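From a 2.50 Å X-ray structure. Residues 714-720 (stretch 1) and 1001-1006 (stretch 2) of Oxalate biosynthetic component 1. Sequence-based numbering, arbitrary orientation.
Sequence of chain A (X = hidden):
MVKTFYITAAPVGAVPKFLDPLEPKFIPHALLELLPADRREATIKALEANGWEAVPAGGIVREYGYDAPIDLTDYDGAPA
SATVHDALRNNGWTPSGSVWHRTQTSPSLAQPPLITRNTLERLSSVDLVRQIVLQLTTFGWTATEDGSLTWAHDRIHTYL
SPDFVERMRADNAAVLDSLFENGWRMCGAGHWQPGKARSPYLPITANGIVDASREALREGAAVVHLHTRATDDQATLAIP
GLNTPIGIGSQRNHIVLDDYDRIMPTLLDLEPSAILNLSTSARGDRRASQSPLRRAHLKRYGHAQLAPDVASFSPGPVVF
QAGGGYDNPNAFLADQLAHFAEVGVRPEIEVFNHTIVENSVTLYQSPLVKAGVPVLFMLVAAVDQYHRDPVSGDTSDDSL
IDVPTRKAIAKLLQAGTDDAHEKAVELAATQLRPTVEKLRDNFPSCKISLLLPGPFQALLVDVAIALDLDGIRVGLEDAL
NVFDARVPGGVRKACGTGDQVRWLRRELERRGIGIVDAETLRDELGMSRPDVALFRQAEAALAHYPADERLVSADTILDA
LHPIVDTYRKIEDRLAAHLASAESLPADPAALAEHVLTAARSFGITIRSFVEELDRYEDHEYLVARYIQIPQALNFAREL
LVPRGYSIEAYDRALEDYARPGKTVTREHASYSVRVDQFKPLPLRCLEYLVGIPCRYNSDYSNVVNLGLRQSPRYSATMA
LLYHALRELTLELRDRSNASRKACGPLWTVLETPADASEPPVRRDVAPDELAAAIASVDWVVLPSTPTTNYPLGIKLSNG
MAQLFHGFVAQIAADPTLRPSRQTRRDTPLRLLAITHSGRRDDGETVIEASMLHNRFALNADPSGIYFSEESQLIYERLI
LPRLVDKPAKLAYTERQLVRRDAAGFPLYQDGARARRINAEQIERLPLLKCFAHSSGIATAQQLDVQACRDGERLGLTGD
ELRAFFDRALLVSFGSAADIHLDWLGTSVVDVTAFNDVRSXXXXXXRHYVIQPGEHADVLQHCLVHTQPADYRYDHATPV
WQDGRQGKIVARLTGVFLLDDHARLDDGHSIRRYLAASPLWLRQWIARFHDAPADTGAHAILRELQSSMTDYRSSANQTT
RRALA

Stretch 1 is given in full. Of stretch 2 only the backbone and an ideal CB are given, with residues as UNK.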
ATOM      1  N   ARG A 714      20.197  -0.335  15.318  1.00 48.06           N
ATOM      2  CA  ARG A 714      21.341  -1.030  14.732  1.00 56.31           C
ATOM      3  C   ARG A 714      21.207  -1.264  13.231  1.00 61.01           C
ATOM      4  O   ARG A 714      21.970  -2.040  12.657  1.00 60.28           O
ATOM      5  CB  ARG A 714      21.551  -2.378  15.430  1.00 49.28           C
ATOM      6  CG  ARG A 714      22.203  -2.283  16.795  1.00 45.88           C
ATOM      7  CD  ARG A 714      23.674  -1.940  16.667  1.00 46.96           C
ATOM      8  NE  ARG A 714      24.418  -2.978  15.962  1.00 60.91           N
ATOM      9  CZ  ARG A 714      25.725  -2.926  15.732  1.00 62.00           C
ATOM     10  NH1 ARG A 714      26.428  -1.885  16.154  1.00 64.41           N
ATOM     11  NH2 ARG A 714      26.329  -3.911  15.083  1.00 61.59           N
ATOM     12  N   TYR A 715      20.246  -0.597  12.597  1.00 56.43           N
ATOM     13  CA  TYR A 715      19.941  -0.871  11.195  1.00 55.49           C
ATOM     14  C   TYR A 715      21.113  -0.588  10.258  1.00 51.44           C
ATOM     15  O   TYR A 715      21.521  -1.461   9.490  1.00 50.92           O
ATOM     16  CB  TYR A 715      18.726  -0.064  10.734  1.00 50.49           C
ATOM     17  CG  TYR A 715      18.431  -0.250   9.264  1.00 45.42           C
ATOM     18  CD1 TYR A 715      17.837  -1.416   8.799  1.00 43.97           C
ATOM     19  CD2 TYR A 715      18.767   0.730   8.335  1.00 45.56           C
ATOM     20  CE1 TYR A 715      17.572  -1.597   7.452  1.00 47.23           C
ATOM     21  CE2 TYR A 715      18.509   0.558   6.986  1.00 45.58           C
ATOM     22  CZ  TYR A 715      17.910  -0.608   6.551  1.00 51.60           C
ATOM     23  OH  TYR A 715      17.650  -0.787   5.211  1.00 49.55           O
ATOM     24  N   SER A 716      21.643   0.629  10.313  1.00 52.62           N
ATOM     25  CA  SER A 716      22.723   1.024   9.410  1.00 54.08           C
ATOM     26  C   SER A 716      23.992   0.215   9.652  1.00 54.96           C
ATOM     27  O   SER A 716      24.653  -0.207   8.704  1.00 65.99           O
ATOM     28  CB  SER A 716      23.023   2.517   9.553  1.00 52.83           C
ATOM     29  OG  SER A 716      21.948   3.299   9.061  1.00 57.63           O
ATOM     30  N   ALA A 717      24.324   0.001  10.922  1.00 59.72           N
ATOM     31  CA  ALA A 717      25.495  -0.792  11.283  1.00 60.03           C
ATOM     32  C   ALA A 717      25.368  -2.218  10.758  1.00 63.42           C
ATOM     33  O   ALA A 717      26.331  -2.787  10.242  1.00 55.82           O
ATOM     34  CB  ALA A 717      25.692  -0.798  12.791  1.00 48.90           C
ATOM     35  N   THR A 718      24.174  -2.789  10.889  1.00 53.01           N
ATOM     36  CA  THR A 718      23.911  -4.136  10.399  1.00 46.54           C
ATOM     37  C   THR A 718      24.103  -4.209   8.889  1.00 62.65           C
ATOM     38  O   THR A 718      24.728  -5.139   8.377  1.00 47.15           O
ATOM     39  CB  THR A 718      22.486  -4.601  10.750  1.00 45.36           C
ATOM     40  OG1 THR A 718      22.245  -4.405  12.147  1.00 50.80           O
ATOM     41  CG2 THR A 718      22.307  -6.070  10.409  1.00 50.06           C
ATOM     42  N   MET A 719      23.570  -3.219   8.178  1.00 54.25           N
ATOM     43  CA  MET A 719      23.682  -3.177   6.726  1.00 52.43           C
ATOM     44  C   MET A 719      25.134  -2.964   6.305  1.00 58.46           C
ATOM     45  O   MET A 719      25.596  -3.545   5.322  1.00 52.42           O
ATOM     46  CB  MET A 719      22.788  -2.076   6.147  1.00 47.37           C
ATOM     47  CG  MET A 719      21.297  -2.325   6.338  1.00 46.20           C
ATOM     48  SD  MET A 719      20.666  -3.689   5.339  1.00 63.02           S
ATOM     49  CE  MET A 719      20.436  -2.881   3.756  1.00 46.15           C
ATOM     50  N   ALA A 720      25.852  -2.142   7.061  1.00 55.55           N
ATOM     51  CA  ALA A 720      27.263  -1.886   6.791  1.00 61.87           C
ATOM     52  C   ALA A 720      28.083  -3.167   6.918  1.00 64.01           C
ATOM     53  O   ALA A 720      28.982  -3.424   6.118  1.00 67.00           O
ATOM     54  CB  ALA A 720      27.799  -0.818   7.730  1.00 51.34           C
ATOM     55  N   UNK A1001      15.604   4.249  -0.158  1.00 67.12           N
ATOM     56  CA  UNK A1001      14.901   4.005   1.095  1.00 69.68           C
ATOM     57  C   UNK A1001      15.699   3.082   2.005  1.00 64.33           C
ATOM     58  O   UNK A1001      15.870   3.362   3.189  1.00 60.69           O
ATOM     59  CB  UNK A1001      13.519   3.407   0.822  1.00 69.68           C
ATOM     60  N   UNK A1002      16.192   1.984   1.439  1.00 52.81           N
ATOM     61  CA  UNK A1002      16.970   1.009   2.198  1.00 55.15           C
ATOM     62  C   UNK A1002      18.256   1.619   2.751  1.00 61.79           C
ATOM     63  O   UNK A1002      18.803   1.141   3.744  1.00 67.24           O
ATOM     64  CB  UNK A1002      17.302  -0.198   1.319  1.00 55.15           C
ATOM     65  N   UNK A1003      18.732   2.679   2.106  1.00 60.77           N
ATOM     66  CA  UNK A1003      19.967   3.322   2.512  1.00 55.49           C
ATOM     67  C   UNK A1003      19.767   4.488   3.462  1.00 62.08           C
ATOM     68  O   UNK A1003      20.736   5.101   3.908  1.00 62.98           O
ATOM     69  CB  UNK A1003      20.723   3.804   1.272  1.00 55.49           C
ATOM     70  N   UNK A1004      18.511   4.795   3.775  1.00 54.11           N
ATOM     71  CA  UNK A1004      18.200   5.939   4.629  1.00 50.11           C
ATOM     72  C   UNK A1004      17.336   5.546   5.820  1.00 58.16           C
ATOM     73  O   UNK A1004      16.816   4.432   5.882  1.00 54.33           O
ATOM     74  CB  UNK A1004      17.494   7.026   3.815  1.00 50.11           C
ATOM     75  N   UNK A1005      17.187   6.468   6.767  1.00 55.04           N
ATOM     76  CA  UNK A1005      16.410   6.203   7.975  1.00 60.17           C
ATOM     77  C   UNK A1005      15.413   7.318   8.272  1.00 59.56           C
ATOM     78  O   UNK A1005      14.697   7.267   9.270  1.00 71.10           O
ATOM     79  CB  UNK A1005      17.347   6.015   9.170  1.00 60.17           C
ATOM     80  N   UNK A1006      15.372   8.325   7.405  1.00 77.83           N
ATOM     81  CA  UNK A1006      14.447   9.441   7.574  1.00 75.77           C
ATOM     82  C   UNK A1006      13.008   8.988   7.350  1.00 75.13           C
ATOM     83  O   UNK A1006      12.725   8.257   6.402  1.00 66.70           O
ATOM     84  CB  UNK A1006      14.800  10.579   6.614  1.00 75.77           C
TER

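Stretch 1 offers this contact one main tool, the ring of Y715. The CA-to-CB bond of Y715 points toward stretch 2, and with chi1 in t and chi2 near 75° its hydroxyl reaches the backbone there. S716 and M719 add smaller surfaces, while R714, A717, T718 and A720 take no part.

Position 1001 has helical angles, phi/psi -63/-47. Its CA-to-CB bond runs sideways to stretch 1, and the ideal CB finds nothing of that stretch within 5.5 Å. Stretch 1 therefore sets no rule here, and any residue at ease in a helix would suit. The deposited residue is L1001, with chi1 at -101°, between wells. Its side chain comes no nearer than 7.3 Å, from CB of L1001 to OH of Y715, while its carbonyl serves the turn: N of position 1004 donates to O of L1001 at 3.1 Å.

Position 1002 is where the stretches meet most closely. Its carbonyl O accepts a hydrogen bond from OH of Y715 at 2.7 Å, lying near the plane of the ring at its edge. Because the acceptor belongs to the backbone, this bond does not specify a side chain. The ideal CB does narrow the choice: it points sideways, 4.0 Å from OH of Y715 and 4.8 Å from CE of M719. A small side chain would fit readily, and a longer one could be considered if its rotamer leads away from these atoms. The deposited residue is A1002, whose CB packs 3.9 Å from OH of Y715. CE of M719 also comes within 4.3 Å of O of A1002, so a methyl group lies beside the same carbonyl that the tyrosine engages.

Position 1003, at phi/psi -94/-2, directs its CA-to-CB vector away from stretch 1. These angles are open to most residues, so neither the backbone nor stretch 1 demands a particular one. The deposited residue is G1003; CA of G1003 and CA of S716 form the nearest CA pair across the stretches, still 7.8 Å apart.

At position 1004 the chain is extended, phi/psi -126/169, and CB again points away. Beta-branched residues suit such angles, as do many others. The side chain of the deposited T1004, chi1 in p, comes no nearer than 7.3 Å, from CB of T1004 to CE2 of Y715. The contact is made through the backbone, O of T1004 lying 4.4 Å from CE2 of Y715.

At position 1005 the CA-to-CB bond runs sideways to stretch 1, with the ideal CB 5.3 Å from OG of S716. That gap leaves room for a short side chain to close it: valine, threonine or serine could be considered, a methyl packing against the tyrosine ring or a hydroxyl approaching the serine. The deposited T1005, chi1 in p, uses its methyl. CG2 of T1005 sits 4.0 Å from OG of S716 and 4.2 Å from CD2 of Y715, approaching the ring obliquely, while its hydroxyl is hydrogen-bonded elsewhere in the structure.

Position 1006 is out of reach, so stretch 1 has no preference. The deposited residue is S1006, chi1 in t.

Stretch 2 (1001-1006) LAGTTS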
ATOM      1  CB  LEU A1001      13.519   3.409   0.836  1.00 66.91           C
ATOM      2  CG  LEU A1001      12.344   4.383   0.916  1.00 74.67           C
ATOM      3  CD1 LEU A1001      11.037   3.627   0.832  1.00 86.54           C
ATOM      4  CD2 LEU A1001      12.405   5.195   2.194  1.00 57.67           C
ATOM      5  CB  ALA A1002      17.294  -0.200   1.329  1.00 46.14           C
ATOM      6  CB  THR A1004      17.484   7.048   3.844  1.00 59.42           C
ATOM      7  OG1 THR A1004      16.375   6.488   3.127  1.00 60.42           O
ATOM      8  CG2 THR A1004      18.440   7.698   2.857  1.00 57.45           C
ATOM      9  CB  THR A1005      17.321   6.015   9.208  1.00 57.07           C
ATOM     10  OG1 THR A1005      18.077   7.211   9.436  1.00 59.60           O
ATOM     11  CG2 THR A1005      18.274   4.844   9.006  1.00 49.55           C
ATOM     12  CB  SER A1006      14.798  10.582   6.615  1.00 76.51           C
ATOM     13  OG  SER A1006      13.931  11.690   6.791  1.00 76.27           O
TER
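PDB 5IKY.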